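Local coordinates for protein EvdO2 (Micromonospora carbonacea, PDB 4XAB) that probably catalyses an oxidative ring closure in orthosomycin biosynthesis, as a metal-dependent oxygenase of the phytanoyl-CoA dioxygenase family with a double-stranded beta-helix fold, at residues R138-G143 / D210-H215; E108-G113 / S235-V240; Q130-M135 / G169-H174; R21-L26 / L160-G165. One frame throughout, in Å; residues are numbered along the deposited sequence.

Contact 1: R138-G143 / D210-H215; sequences RWRRRG and DFRTPH. With NI (nickel (II) ion), chain B.
Phe211 lays one face of its ring over the backbone of Gly143, joining strand 139-149 of the double-stranded beta-helix to the loop that leaves strand 206-210. Gly143 CA sits 3.7 Å from the ring centroid, 16° off the normal, a CH-pi contact, and its carbonyl carbon lies over the same face. A beta carbon on Gly143 would collide with Phe211 CE2, so the overlap depends on the missing side chain. With CG anti to its own carbonyl carbon (chi1 -80°), the Phe211 ring is carried to Gly143, its edge at Arg141 O. An alanine in place of Phe211 removes the ring over Gly143 and against Val232 and Met234, and would probably loosen the join between the loop and the strand.

The backbone adds one direct bond: Phe211 N donates to Gly143 O over 3.2 Å, approaching from above the carbonyl plane. A water bridges beside it, accepting from Gly143 N and donating to Asp210 OD2. Asp210, with CG anti to its backbone N, also closes an Asx turn, OD1 accepting from Arg212 N at 2.8 Å within a type I turn that runs to Thr213.

At the outer end the guanidinium groups of Arg140 and Arg212 stand nearly perpendicular, with Arg140 NE 4.0 Å from Arg212 NH2; the salt bridge of Arg212 to Glu132 probably eases this repulsion. Beyond the turn, His215 binds nickel through NE2 at 2.1 Å, while its ND1 donates in the ring plane to Thr213 O at 2.9 Å, fixing the rotation of the imidazole.

Contact 2: E108-G113 / S235-V240; sequences ELEFYG and SAPAEV
Ser235 opens the second segment just after strand 226-234, its side chain turned away from residues 108-113. Its CA comes 4.3 Å from Glu108 O, and its hydroxyl OG donates forward to Ala236 O over 2.9 Å, meeting that carbonyl from above its plane. The next residue, Ala236, makes the closest approach. Its backbone N donates to a water at 2.9 Å, and the same water donates to Glu108 O at 3.0 Å, so the two backbones are bridged by solvent; no direct hydrogen bond joins them. Ala236 CA also lies 3.7 Å from Glu110 OE2, with its methyl CB slightly farther from the same oxygen. Glu110 reaches there on a chain extended beyond CG, while OE1, the other carboxylate oxygen, forms a salt bridge with Arg141 NH1. Pro237 touches more lightly, its CD 4.4 Å from Glu110 OE2. From Ala238 onward the segment has left residues 108-113.

The 147 Å² buried in all fits a peripheral, hydrated contact at one end of the large sheet of the double-stranded beta-helix. Strand 110-118 pairs antiparallel with strand 226-234, strand 238-239 pairs with strand 139-149, and the Leu109 side chain packs on Ala98 and Leu102 of helix 89-102.

Contact 3: Q130-M135 / G169-H174; sequences QDEAYM and GPVLPH. With NI (nickel (II) ion), chain B.
The tight part of this contact centres on Gln130 and His174, whose amide and ring planes differ by 17°. The Gln130 carboxamide grips the opposite backbone with both ends: OE1 accepts from Leu172 N at 2.8 Å on a lone pair, and NE2 donates to Pro170 O at 3.0 Å, almost straight at 175°. NE2 also donates to Arg212 O, so the amide is held flat. His174 NE2 accepts from Gln130 N at 3.0 Å, and its ND1 donates to Leu172 O at 2.6 Å. With NE2 accepting and ND1 donating, the ring is probably neutral. Ala133 CB makes a CH-pi contact over one ring face, 3.4 Å from the centroid. Val171 packs closely too, CG1 against Ala133 and CG2 across Glu132, 3.9 Å from its CD; the Glu132 carboxylate pairs with Arg212.

This network backs the 3-10 turn 131-134, which begins at Asp131, the acidic residue of the metal-binding His-X-Asp motif that starts at His129. Asp131 binds nickel through OD1 at 2.1 Å, while OD2 accepts from a nickel-bound water. A leucine in place of His174 has neither ring nitrogen, so Gln130 N and Leu172 O would lose these partners and the backbone leading to Asp131 would probably be less firmly held.

The loose side faces solvent: Pro170 is exposed, its CB pointing away from residues 130-135, and exposed Tyr134 hardly touches 169-174.

Contact 4: R21-L26 / L160-G165; sequences RGFAIL and LHYLPG
Aromatic packing carries the middle of the contact. The Phe23 and Tyr162 planes differ by 13°, but a lateral shift leaves little of one ring above the other, with centroids 4.6 Å apart. The slide puts Phe23 CB over the centre of the Tyr162 ring, 3.7 Å from its centroid, and Tyr162 CB over the Phe23 face: two reciprocal CH-pi contacts.

Apolar contact continues at the ring edge, where Pro164 CG lies 4.0 Å from Phe23 CE2. The charged Arg21 packs in van der Waals contact alongside the proline, NH2 3.7 Å from Pro164 CG, and sets one guanidinium face over Phe23 CZ.

Polar contact is confined to the backbone: Gly165 N donates to Arg21 O at 2.8 Å, nearly straight at 177°, and Pro164 CA adds a CH...O contact to that oxygen. Gly22, just after helix 12-21, and Gly165 have positive phi, at angles where a CB would press on the preceding carbonyl O.

Strand 23-26 lies in the large sheet of the double-stranded beta-helix, strand 160-162 in the three-stranded one. Because Tyr162 OH bonds His209 ND1 and His209 NE2 bonds Asp131 OD2, the aromatic pair probably steadies the second shell of the nickel site.

Contacts 1 and 3 share the nickel site: His215 from contact 1 and Asp131 from contact 3 bind the ion with His129, and one nickel-bound water belongs to both. Their centres are 8 Å apart, joined by Phe211 O to Glu132 N at 2.9 Å. Contact 4, centred 14 Å from contact 1, meets it through Thr213 OG1 and Gly22 O at 2.7 Å, and Tyr162 CD2 packs 3.5 Å from His215 CB. The touching residues of contact 2 take no part in the nickel site, but it adjoins contact 1, with Arg142 O and Ser235 N 2.8 Å apart; its nearest atoms are about 7 Å from contact 3 and about 13 Å from contact 4.

Contact 1: R138-G143 / D210-H215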
# COMPACT_ATOMS: atom_id res chain seq x y z
N ARG A 138 -18.76 -1.89 -11.11
CA ARG A 138 -19.51 -1.11 -12.08
C ARG A 138 -18.70 0.03 -12.70
O ARG A 138 -19.10 0.62 -13.71
CB ARG A 138 -20.78 -0.54 -11.44
CG ARG A 138 -21.77 -1.60 -11.02
CD ARG A 138 -22.93 -0.98 -10.26
NE ARG A 138 -22.53 -0.42 -8.97
CZ ARG A 138 -23.38 0.16 -8.12
NH1 ARG A 138 -24.66 0.25 -8.44
NH2 ARG A 138 -22.95 0.64 -6.95
N TRP A 139 -17.55 0.33 -12.10
CA TRP A 139 -16.78 1.51 -12.49
C TRP A 139 -15.29 1.18 -12.48
O TRP A 139 -14.73 0.86 -11.43
CB TRP A 139 -17.07 2.67 -11.54
CG TRP A 139 -18.50 3.05 -11.60
CD1 TRP A 139 -19.50 2.65 -10.74
CD2 TRP A 139 -19.12 3.83 -12.61
NE1 TRP A 139 -20.71 3.18 -11.16
CE2 TRP A 139 -20.50 3.90 -12.31
CE3 TRP A 139 -18.65 4.51 -13.74
CZ2 TRP A 139 -21.40 4.61 -13.09
CZ3 TRP A 139 -19.55 5.21 -14.53
CH2 TRP A 139 -20.91 5.26 -14.20
N ARG A 140 -14.67 1.25 -13.64
CA ARG A 140 -13.28 0.83 -13.76
C ARG A 140 -12.37 2.04 -13.66
O ARG A 140 -12.64 3.08 -14.26
CB ARG A 140 -13.06 0.08 -15.07
CG ARG A 140 -11.66 -0.53 -15.22
CD ARG A 140 -11.52 -1.29 -16.53
NE ARG A 140 -10.16 -1.77 -16.76
CZ ARG A 140 -9.23 -1.09 -17.42
NH1 ARG A 140 -9.51 0.11 -17.92
NH2 ARG A 140 -8.01 -1.60 -17.58
N ARG A 141 -11.31 1.92 -12.88
CA ARG A 141 -10.29 2.97 -12.84
C ARG A 141 -8.96 2.32 -13.16
O ARG A 141 -8.71 1.21 -12.71
CB ARG A 141 -10.21 3.63 -11.46
CG ARG A 141 -11.43 4.44 -11.04
CD ARG A 141 -11.20 4.90 -9.60
NE ARG A 141 -12.36 5.54 -9.00
CZ ARG A 141 -12.54 6.86 -8.96
NH1 ARG A 141 -11.65 7.68 -9.51
NH2 ARG A 141 -13.62 7.36 -8.38
N ARG A 142 -8.13 2.99 -13.95
CA ARG A 142 -6.72 2.62 -14.03
C ARG A 142 -6.01 3.25 -12.84
O ARG A 142 -6.35 4.34 -12.41
CB ARG A 142 -6.10 3.09 -15.34
CG ARG A 142 -6.78 2.49 -16.55
CD ARG A 142 -5.84 2.32 -17.72
NE ARG A 142 -5.45 3.60 -18.31
CZ ARG A 142 -4.20 4.06 -18.34
NH1 ARG A 142 -3.21 3.35 -17.82
NH2 ARG A 142 -3.95 5.23 -18.92
N GLY A 143 -5.04 2.56 -12.28
CA GLY A 143 -4.38 3.16 -11.14
C GLY A 143 -3.29 2.33 -10.55
O GLY A 143 -3.06 1.18 -10.94
N ASP A 210 0.22 -2.09 -9.62
CA ASP A 210 -1.08 -1.91 -10.28
C ASP A 210 -2.25 -2.33 -9.37
O ASP A 210 -2.10 -3.18 -8.50
CB ASP A 210 -1.10 -2.71 -11.58
CG ASP A 210 -2.34 -2.44 -12.41
OD1 ASP A 210 -3.33 -3.21 -12.32
OD2 ASP A 210 -2.33 -1.45 -13.16
N PHE A 211 -3.41 -1.73 -9.59
CA PHE A 211 -4.61 -2.10 -8.85
C PHE A 211 -4.93 -3.60 -8.94
O PHE A 211 -5.62 -4.14 -8.07
CB PHE A 211 -5.81 -1.30 -9.35
CG PHE A 211 -5.90 0.10 -8.80
CD1 PHE A 211 -5.04 0.53 -7.81
CD2 PHE A 211 -6.85 0.98 -9.29
CE1 PHE A 211 -5.13 1.82 -7.30
CE2 PHE A 211 -6.95 2.27 -8.77
CZ PHE A 211 -6.08 2.69 -7.78
N ARG A 212 -4.46 -4.27 -9.99
CA ARG A 212 -4.82 -5.68 -10.17
C ARG A 212 -3.69 -6.66 -9.83
O ARG A 212 -3.85 -7.87 -9.93
CB ARG A 212 -5.31 -5.92 -11.60
CG ARG A 212 -6.38 -6.98 -11.73
CD ARG A 212 -6.99 -6.97 -13.12
NE ARG A 212 -8.08 -6.00 -13.26
CZ ARG A 212 -8.86 -5.92 -14.33
NH1 ARG A 212 -8.66 -6.74 -15.35
NH2 ARG A 212 -9.84 -5.03 -14.38
N THR A 213 -2.53 -6.15 -9.42
CA THR A 213 -1.46 -7.08 -9.06
C THR A 213 -1.68 -7.71 -7.69
O THR A 213 -1.77 -7.01 -6.69
CB THR A 213 -0.10 -6.37 -9.06
OG1 THR A 213 0.05 -5.69 -10.31
CG2 THR A 213 1.05 -7.37 -8.87
N PRO A 214 -1.76 -9.05 -7.63
CA PRO A 214 -1.93 -9.67 -6.30
C PRO A 214 -0.71 -9.41 -5.42
O PRO A 214 0.43 -9.46 -5.89
CB PRO A 214 -2.07 -11.17 -6.61
CG PRO A 214 -2.50 -11.22 -8.06
CD PRO A 214 -1.77 -10.06 -8.71
N HIS A 215 -0.96 -9.10 -4.15
CA HIS A 215 0.15 -8.94 -3.22
C HIS A 215 -0.20 -9.42 -1.82
O HIS A 215 -1.36 -9.60 -1.48
CB HIS A 215 0.63 -7.47 -3.17
CG HIS A 215 -0.46 -6.46 -2.98
ND1 HIS A 215 -1.33 -6.10 -3.99
CD2 HIS A 215 -0.80 -5.71 -1.91
CE1 HIS A 215 -2.17 -5.19 -3.54
NE2 HIS A 215 -1.87 -4.93 -2.28
NI NI B . -3.24 -3.90 -1.11
O HOH W 1 -4.96 -0.32 -13.05
O HOH W 2 -2.27 -2.18 -1.49

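Contact 2: E108-G113 / S235-V240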
# COMPACT_ATOMS: atom_id res chain seq x y z
N GLU A 108 -4.82 14.51 -14.65
CA GLU A 108 -5.90 13.53 -14.78
C GLU A 108 -6.00 12.61 -13.57
O GLU A 108 -6.98 11.89 -13.42
CB GLU A 108 -5.70 12.69 -16.03
CG GLU A 108 -6.09 13.39 -17.31
CD GLU A 108 -5.70 12.60 -18.55
OE1 GLU A 108 -5.42 13.23 -19.59
OE2 GLU A 108 -5.68 11.35 -18.48
N LEU A 109 -4.98 12.62 -12.73
CA LEU A 109 -4.93 11.66 -11.63
C LEU A 109 -5.64 12.17 -10.39
O LEU A 109 -5.36 13.27 -9.91
CB LEU A 109 -3.48 11.32 -11.29
CG LEU A 109 -2.68 10.76 -12.47
CD1 LEU A 109 -1.21 10.64 -12.11
CD2 LEU A 109 -3.24 9.41 -12.87
N GLU A 110 -6.54 11.34 -9.86
CA GLU A 110 -7.03 11.52 -8.51
C GLU A 110 -6.09 10.80 -7.56
O GLU A 110 -5.41 9.85 -7.95
CB GLU A 110 -8.45 10.97 -8.38
CG GLU A 110 -9.45 11.78 -9.18
CD GLU A 110 -10.82 11.14 -9.22
OE1 GLU A 110 -11.23 10.54 -8.20
OE2 GLU A 110 -11.48 11.24 -10.27
N PHE A 111 -6.03 11.25 -6.31
CA PHE A 111 -5.07 10.67 -5.38
C PHE A 111 -5.49 10.79 -3.93
O PHE A 111 -6.33 11.62 -3.58
CB PHE A 111 -3.69 11.32 -5.58
CG PHE A 111 -3.73 12.82 -5.58
CD1 PHE A 111 -3.80 13.53 -6.77
CD2 PHE A 111 -3.71 13.54 -4.39
CE1 PHE A 111 -3.84 14.91 -6.77
CE2 PHE A 111 -3.76 14.92 -4.39
CZ PHE A 111 -3.82 15.61 -5.58
N TYR A 112 -4.89 9.95 -3.10
CA TYR A 112 -5.01 10.10 -1.66
C TYR A 112 -3.87 9.36 -0.97
O TYR A 112 -3.18 8.54 -1.59
CB TYR A 112 -6.37 9.60 -1.15
CG TYR A 112 -6.63 8.14 -1.42
CD1 TYR A 112 -7.22 7.72 -2.61
CD2 TYR A 112 -6.28 7.16 -0.48
CE1 TYR A 112 -7.45 6.38 -2.86
CE2 TYR A 112 -6.51 5.82 -0.73
CZ TYR A 112 -7.10 5.44 -1.92
OH TYR A 112 -7.34 4.11 -2.17
N GLY A 113 -3.69 9.64 0.31
CA GLY A 113 -2.62 9.05 1.09
C GLY A 113 -3.14 7.97 2.01
O GLY A 113 -4.34 7.87 2.26
N SER A 235 -7.21 6.99 -12.27
CA SER A 235 -8.00 7.73 -13.24
C SER A 235 -9.40 7.95 -12.72
O SER A 235 -9.82 7.29 -11.76
CB SER A 235 -8.08 6.96 -14.55
OG SER A 235 -8.93 5.83 -14.38
N ALA A 236 -10.12 8.87 -13.35
CA ALA A 236 -11.56 8.96 -13.17
C ALA A 236 -12.21 7.62 -13.53
O ALA A 236 -11.66 6.85 -14.33
CB ALA A 236 -12.14 10.08 -14.04
N PRO A 237 -13.38 7.33 -12.95
CA PRO A 237 -14.03 6.04 -13.22
C PRO A 237 -14.68 6.00 -14.60
O PRO A 237 -15.19 7.02 -15.07
CB PRO A 237 -15.08 5.95 -12.12
CG PRO A 237 -15.45 7.36 -11.84
CD PRO A 237 -14.16 8.16 -12.01
N ALA A 238 -14.66 4.83 -15.23
CA ALA A 238 -15.32 4.61 -16.51
C ALA A 238 -16.39 3.53 -16.35
O ALA A 238 -16.17 2.52 -15.67
CB ALA A 238 -14.30 4.21 -17.57
N GLU A 239 -17.53 3.72 -17.00
CA GLU A 239 -18.63 2.78 -16.88
C GLU A 239 -18.30 1.41 -17.48
O GLU A 239 -17.91 1.31 -18.64
CB GLU A 239 -19.88 3.34 -17.55
CG GLU A 239 -21.08 2.43 -17.41
CD GLU A 239 -22.28 2.97 -18.13
OE1 GLU A 239 -22.13 3.94 -18.90
OE2 GLU A 239 -23.38 2.41 -17.92
N VAL A 240 -18.47 0.36 -16.68
CA VAL A 240 -18.29 -1.01 -17.15
C VAL A 240 -19.61 -1.58 -17.67
O VAL A 240 -20.61 -1.63 -16.95
CB VAL A 240 -17.75 -1.93 -16.01
CG1 VAL A 240 -17.63 -3.37 -16.51
CG2 VAL A 240 -16.43 -1.41 -15.47
O HOH W 3 -8.81 10.47 -15.33

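Contact 3: Q130-M135 / G169-H174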
# COMPACT_ATOMS: atom_id res chain seq x y z
N GLN A 130 -6.04 -8.53 -4.26
CA GLN A 130 -5.83 -7.52 -5.28
C GLN A 130 -6.58 -6.28 -4.82
O GLN A 130 -7.71 -6.37 -4.34
CB GLN A 130 -6.34 -7.99 -6.64
CG GLN A 130 -5.51 -9.08 -7.25
CD GLN A 130 -6.30 -9.89 -8.24
OE1 GLN A 130 -7.24 -10.59 -7.86
NE2 GLN A 130 -5.94 -9.79 -9.52
N ASP A 131 -5.95 -5.11 -4.97
CA ASP A 131 -6.58 -3.91 -4.46
C ASP A 131 -7.91 -3.67 -5.20
O ASP A 131 -8.87 -3.14 -4.62
CB ASP A 131 -5.64 -2.70 -4.61
CG ASP A 131 -4.45 -2.77 -3.67
OD1 ASP A 131 -4.50 -3.56 -2.70
OD2 ASP A 131 -3.46 -2.06 -3.91
N GLU A 132 -7.98 -4.07 -6.46
CA GLU A 132 -9.23 -3.89 -7.22
C GLU A 132 -10.40 -4.69 -6.63
O GLU A 132 -11.56 -4.36 -6.85
CB GLU A 132 -9.03 -4.27 -8.69
CG GLU A 132 -10.23 -3.86 -9.57
CD GLU A 132 -9.92 -3.88 -11.05
OE1 GLU A 132 -8.73 -3.80 -11.41
OE2 GLU A 132 -10.87 -3.99 -11.84
N ALA A 133 -10.11 -5.74 -5.86
CA ALA A 133 -11.19 -6.52 -5.26
C ALA A 133 -12.04 -5.69 -4.30
O ALA A 133 -13.18 -6.05 -3.99
CB ALA A 133 -10.62 -7.75 -4.54
N TYR A 134 -11.47 -4.58 -3.82
CA TYR A 134 -12.18 -3.66 -2.94
C TYR A 134 -13.03 -2.65 -3.70
O TYR A 134 -13.76 -1.87 -3.09
CB TYR A 134 -11.19 -2.89 -2.06
CG TYR A 134 -10.56 -3.71 -0.95
CD1 TYR A 134 -11.18 -3.85 0.28
CD2 TYR A 134 -9.34 -4.35 -1.15
CE1 TYR A 134 -10.60 -4.61 1.30
CE2 TYR A 134 -8.76 -5.11 -0.15
CZ TYR A 134 -9.40 -5.23 1.08
OH TYR A 134 -8.82 -5.99 2.09
N MET A 135 -12.93 -2.65 -5.02
CA MET A 135 -13.55 -1.58 -5.79
C MET A 135 -14.84 -2.00 -6.47
O MET A 135 -15.03 -3.18 -6.77
CB MET A 135 -12.56 -1.07 -6.83
CG MET A 135 -11.32 -0.52 -6.17
SD MET A 135 -10.10 -0.11 -7.42
CE MET A 135 -10.78 1.38 -8.11
N GLY A 169 -4.28 -11.01 -15.25
CA GLY A 169 -5.22 -12.08 -14.96
C GLY A 169 -6.53 -11.50 -14.46
O GLY A 169 -6.73 -10.28 -14.46
N PRO A 170 -7.44 -12.36 -14.00
CA PRO A 170 -8.72 -11.86 -13.49
C PRO A 170 -8.57 -11.20 -12.13
O PRO A 170 -7.54 -11.36 -11.46
CB PRO A 170 -9.58 -13.12 -13.39
CG PRO A 170 -8.59 -14.21 -13.12
CD PRO A 170 -7.33 -13.83 -13.88
N VAL A 171 -9.59 -10.46 -11.73
CA VAL A 171 -9.77 -10.19 -10.31
C VAL A 171 -10.22 -11.52 -9.75
O VAL A 171 -11.29 -12.02 -10.06
CB VAL A 171 -10.78 -9.07 -10.04
CG1 VAL A 171 -10.99 -8.92 -8.53
CG2 VAL A 171 -10.27 -7.76 -10.65
N LEU A 172 -9.33 -12.10 -8.95
CA LEU A 172 -9.48 -13.43 -8.38
C LEU A 172 -10.63 -13.50 -7.39
O LEU A 172 -11.05 -12.48 -6.86
CB LEU A 172 -8.17 -13.82 -7.70
CG LEU A 172 -7.01 -13.93 -8.68
CD1 LEU A 172 -5.68 -13.91 -7.95
CD2 LEU A 172 -7.18 -15.21 -9.51
N PRO A 173 -11.17 -14.71 -7.16
CA PRO A 173 -12.21 -14.79 -6.14
C PRO A 173 -11.68 -14.33 -4.79
O PRO A 173 -10.63 -14.79 -4.35
CB PRO A 173 -12.56 -16.28 -6.12
CG PRO A 173 -12.20 -16.78 -7.48
CD PRO A 173 -10.96 -15.99 -7.86
N HIS A 174 -12.40 -13.42 -4.14
CA HIS A 174 -12.01 -12.99 -2.80
C HIS A 174 -13.14 -13.29 -1.82
O HIS A 174 -14.30 -13.46 -2.21
CB HIS A 174 -11.68 -11.49 -2.76
CG HIS A 174 -10.37 -11.12 -3.38
ND1 HIS A 174 -10.08 -11.32 -4.71
CD2 HIS A 174 -9.28 -10.51 -2.85
CE1 HIS A 174 -8.87 -10.86 -4.97
NE2 HIS A 174 -8.36 -10.37 -3.85
NI NI B . -3.24 -3.90 -1.11
O HOH W 2 -2.27 -2.18 -1.49

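Contact 4: R21-L26 / L160-G165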
# COMPACT_ATOMS: atom_id res chain seq x y z
N ARG A 21 5.42 -6.86 -15.29
CA ARG A 21 5.27 -7.64 -14.07
C ARG A 21 4.14 -7.17 -13.17
O ARG A 21 3.64 -7.94 -12.36
CB ARG A 21 6.59 -7.63 -13.29
CG ARG A 21 7.80 -8.03 -14.11
CD ARG A 21 8.97 -8.36 -13.19
NE ARG A 21 8.95 -9.76 -12.81
CZ ARG A 21 9.68 -10.29 -11.83
NH1 ARG A 21 10.48 -9.51 -11.12
NH2 ARG A 21 9.60 -11.59 -11.56
N GLY A 22 3.74 -5.91 -13.30
CA GLY A 22 2.68 -5.36 -12.48
C GLY A 22 3.13 -4.68 -11.20
O GLY A 22 2.31 -4.22 -10.40
N PHE A 23 4.44 -4.68 -10.98
CA PHE A 23 5.04 -4.01 -9.84
C PHE A 23 6.45 -3.55 -10.19
O PHE A 23 7.05 -4.01 -11.16
CB PHE A 23 5.09 -4.92 -8.62
CG PHE A 23 6.02 -6.07 -8.78
CD1 PHE A 23 7.32 -6.01 -8.29
CD2 PHE A 23 5.60 -7.22 -9.43
CE1 PHE A 23 8.17 -7.08 -8.46
CE2 PHE A 23 6.44 -8.29 -9.60
CZ PHE A 23 7.74 -8.22 -9.12
N ALA A 24 6.98 -2.65 -9.37
CA ALA A 24 8.36 -2.20 -9.58
C ALA A 24 8.94 -1.72 -8.29
O ALA A 24 8.23 -1.19 -7.44
CB ALA A 24 8.41 -1.10 -10.61
N ILE A 25 10.25 -1.92 -8.14
CA ILE A 25 10.99 -1.44 -7.00
C ILE A 25 11.72 -0.16 -7.35
O ILE A 25 12.42 -0.11 -8.36
CB ILE A 25 12.01 -2.47 -6.51
CG1 ILE A 25 11.30 -3.69 -5.92
CG2 ILE A 25 12.96 -1.83 -5.49
CD1 ILE A 25 12.27 -4.75 -5.39
N LEU A 26 11.55 0.85 -6.52
CA LEU A 26 12.30 2.10 -6.65
C LEU A 26 13.18 2.24 -5.42
O LEU A 26 12.68 2.49 -4.33
CB LEU A 26 11.36 3.27 -6.77
CG LEU A 26 10.22 3.13 -7.77
CD1 LEU A 26 9.30 4.33 -7.70
CD2 LEU A 26 10.80 2.96 -9.16
N LEU A 160 6.33 -6.41 1.16
CA LEU A 160 5.34 -6.92 0.21
C LEU A 160 5.92 -8.01 -0.67
O LEU A 160 7.11 -8.01 -0.99
CB LEU A 160 4.80 -5.78 -0.67
CG LEU A 160 4.08 -4.68 0.12
CD1 LEU A 160 3.43 -3.65 -0.79
CD2 LEU A 160 3.05 -5.29 1.04
N HIS A 161 5.04 -8.92 -1.07
CA HIS A 161 5.33 -9.96 -2.04
C HIS A 161 4.30 -9.82 -3.14
O HIS A 161 3.14 -9.52 -2.86
CB HIS A 161 5.21 -11.36 -1.43
CG HIS A 161 6.05 -11.58 -0.21
ND1 HIS A 161 6.91 -12.65 -0.09
CD2 HIS A 161 6.10 -10.92 0.97
CE1 HIS A 161 7.48 -12.62 1.10
NE2 HIS A 161 7.02 -11.58 1.76
N TYR A 162 4.70 -10.08 -4.38
CA TYR A 162 3.78 -9.97 -5.52
C TYR A 162 3.67 -11.23 -6.35
O TYR A 162 4.57 -12.06 -6.36
CB TYR A 162 4.24 -8.85 -6.45
CG TYR A 162 4.22 -7.49 -5.84
CD1 TYR A 162 5.39 -6.86 -5.45
CD2 TYR A 162 3.03 -6.82 -5.66
CE1 TYR A 162 5.37 -5.60 -4.91
CE2 TYR A 162 2.99 -5.58 -5.11
CZ TYR A 162 4.17 -4.96 -4.73
OH TYR A 162 4.13 -3.70 -4.19
N LEU A 163 2.56 -11.36 -7.07
CA LEU A 163 2.44 -12.37 -8.12
C LEU A 163 2.72 -11.72 -9.47
O LEU A 163 1.85 -11.04 -10.01
CB LEU A 163 1.05 -13.01 -8.14
CG LEU A 163 0.95 -14.13 -9.18
CD1 LEU A 163 1.69 -15.35 -8.69
CD2 LEU A 163 -0.51 -14.47 -9.51
N PRO A 164 3.94 -11.91 -10.01
CA PRO A 164 4.30 -11.25 -11.27
C PRO A 164 3.33 -11.59 -12.39
O PRO A 164 3.02 -12.76 -12.60
CB PRO A 164 5.69 -11.80 -11.58
CG PRO A 164 6.24 -12.24 -10.25
CD PRO A 164 5.04 -12.76 -9.50
N GLY A 165 2.87 -10.56 -13.10
CA GLY A 165 2.02 -10.76 -14.25
C GLY A 165 0.56 -10.89 -13.88
O GLY A 165 -0.30 -10.93 -14.76